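PDB 3TS3: capsid polyprotein from Turkey astrovirus 2, which forms the astrovirus capsid, this fragment being the projection domain that makes the spike on the virion surface. Local coordinates for the interface of chains A and B. Numbering follows the deposited sequence. Chains: chain A/B, Capsid polyprotein.

The interface of chains A and B. Residues chain A 12, 14, 19, 98-100, 104; chain B 4-6.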
loop_
_atom_site.group_PDB
_atom_site.type_symbol
_atom_site.label_atom_id
_atom_site.label_comp_id
_atom_site.label_asym_id
_atom_site.label_seq_id
_atom_site.Cartn_x
_atom_site.Cartn_y
_atom_site.Cartn_z
ATOM N N GLN A 12 -1.555 -18.563 -11.239
ATOM C CA GLN A 12 -0.566 -18.484 -12.291
ATOM C C GLN A 12 0.786 -18.891 -11.730
ATOM O O GLN A 12 1.087 -18.603 -10.591
ATOM C CB GLN A 12 -0.468 -17.049 -12.811
ATOM C CG GLN A 12 0.552 -16.882 -13.903
ATOM C CD GLN A 12 1.032 -15.455 -14.055
ATOM O OE1 GLN A 12 0.256 -14.554 -14.327
ATOM N NE2 GLN A 12 2.327 -15.260 -13.904
ATOM N N THR A 14 4.465 -18.440 -10.897
ATOM C CA THR A 14 5.440 -17.369 -10.751
ATOM C C THR A 14 6.735 -18.094 -10.407
ATOM O O THR A 14 6.717 -19.016 -9.620
ATOM C CB THR A 14 5.056 -16.336 -9.688
ATOM O OG1 THR A 14 4.857 -16.980 -8.429
ATOM C CG2 THR A 14 3.778 -15.614 -10.086
ATOM N N TYR A 19 10.988 -11.978 -8.245
ATOM C CA TYR A 19 11.618 -12.164 -9.544
ATOM C C TYR A 19 11.605 -10.882 -10.371
ATOM O O TYR A 19 10.851 -9.964 -10.105
ATOM C CB TYR A 19 10.945 -13.318 -10.302
ATOM C CG TYR A 19 9.468 -13.103 -10.505
ATOM C CD1 TYR A 19 8.558 -13.404 -9.506
ATOM C CD2 TYR A 19 8.990 -12.573 -11.685
ATOM C CE1 TYR A 19 7.216 -13.180 -9.684
ATOM C CE2 TYR A 19 7.647 -12.344 -11.870
ATOM C CZ TYR A 19 6.765 -12.652 -10.862
ATOM O OH TYR A 19 5.425 -12.434 -11.032
ATOM N N VAL A 98 3.183 -5.366 -8.879
ATOM C CA VAL A 98 2.604 -6.513 -8.197
ATOM C C VAL A 98 3.070 -7.788 -8.888
ATOM O O VAL A 98 2.811 -7.996 -10.054
ATOM C CB VAL A 98 1.068 -6.452 -8.222
ATOM C CG1 VAL A 98 0.463 -7.786 -7.784
ATOM C CG2 VAL A 98 0.562 -5.291 -7.358
ATOM N N MET A 99 3.799 -8.614 -8.153
ATOM C CA MET A 99 4.392 -9.745 -8.809
ATOM C C MET A 99 4.007 -11.018 -8.086
ATOM O O MET A 99 4.238 -12.076 -8.651
ATOM C CB MET A 99 5.920 -9.601 -9.007
ATOM C CG MET A 99 6.730 -9.250 -7.755
ATOM S SD MET A 99 7.208 -10.728 -6.835
ATOM C CE MET A 99 7.422 -10.086 -5.176
ATOM N N GLN A 100 3.253 -10.903 -7.000
ATOM C CA GLN A 100 2.549 -12.038 -6.409
ATOM C C GLN A 100 1.224 -11.601 -5.843
ATOM O O GLN A 100 1.069 -10.483 -5.403
ATOM C CB GLN A 100 3.311 -12.696 -5.244
ATOM C CG GLN A 100 4.748 -13.052 -5.498
ATOM C CD GLN A 100 4.933 -14.369 -6.221
ATOM O OE1 GLN A 100 3.980 -15.072 -6.539
ATOM N NE2 GLN A 100 6.180 -14.707 -6.474
ATOM N N THR A 104 -0.762 -16.910 -5.535
ATOM C CA THR A 104 0.463 -17.312 -6.225
ATOM C C THR A 104 1.631 -17.514 -5.248
ATOM O O THR A 104 2.504 -18.343 -5.453
ATOM C CB THR A 104 0.852 -16.378 -7.390
ATOM O OG1 THR A 104 1.250 -15.110 -6.882
ATOM C CG2 THR A 104 -0.307 -16.199 -8.365
ATOM N N LEU B 4 0.669 -11.645 -14.254
ATOM C CA LEU B 4 1.766 -11.224 -13.376
ATOM C C LEU B 4 3.105 -11.349 -14.085
ATOM O O LEU B 4 3.338 -12.336 -14.750
ATOM C CB LEU B 4 1.813 -12.079 -12.112
ATOM C CG LEU B 4 0.594 -12.060 -11.199
ATOM C CD1 LEU B 4 0.844 -12.949 -9.994
ATOM C CD2 LEU B 4 0.292 -10.648 -10.747
ATOM N N PRO B 5 3.988 -10.365 -13.935
ATOM C CA PRO B 5 3.749 -9.149 -13.152
ATOM C C PRO B 5 2.676 -8.280 -13.771
ATOM O O PRO B 5 2.551 -8.217 -14.973
ATOM C CB PRO B 5 5.097 -8.413 -13.219
ATOM C CG PRO B 5 6.091 -9.452 -13.543
ATOM C CD PRO B 5 5.378 -10.453 -14.403
ATOM N N LEU B 6 1.956 -7.554 -12.933
ATOM C CA LEU B 6 0.790 -6.798 -13.358
ATOM C C LEU B 6 1.048 -5.765 -14.452
ATOM O O LEU B 6 0.192 -5.551 -15.277
ATOM C CB LEU B 6 0.103 -6.119 -12.165
ATOM C CG LEU B 6 -1.082 -6.780 -11.467
ATOM C CD1 LEU B 6 -1.734 -5.779 -10.523
ATOM C CD2 LEU B 6 -2.102 -7.322 -12.459
#
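B:Leu4, B:Pro5 and B:Leu6, from the N-terminal arm of one spike domain, lie against chain A, an arm exchange that the two-fold repeats with the chains swapped, likely tying the two domains together as a spike dimer. It illustrates how a peptide can be read by its backbone at both ends and by shape between. The carboxamide of A:Gln12 grips the main chain of B:Leu4 twice: OE1 takes the B:Leu4 N-H on a lone pair at 2.9 Å, while NE2 gives a longer bond to B:Leu4 O, 3.2 Å away. Carrying that amide across is a side chain whose CG stands anti to the backbone N (chi1 179°). Two residues on, the N-H of B:Leu6 bonds to the carbonyl O of A:Val98 at 3.0 Å.

Between these bonds B:Leu4 pushes CD1 inward, tip to tip with A:Thr104, whose CG2 is 3.8 Å from it, and near the methyl of A:Thr14. Both threonine hydroxyls donate to OE1 of A:Gln100, so the carboxamide of A:Gln100, set behind them, should hold their methyls in place. B:Pro5, after a cis peptide bond, sets its ring at the edge of A:Tyr19, CG to CE2 3.7 Å; the tyrosine hydroxyl is held by A:Met99 O. B:Leu6 lies alongside A:Val98, pointing the same way, its CD1 against the valine CB.

In the fold, this patch of chain A combines strand 98-101, helix 102-105 and the loop residues A:Gln12, A:Thr14 and A:Tyr19, with B:Leu6 opening 3-10 helix 6-8.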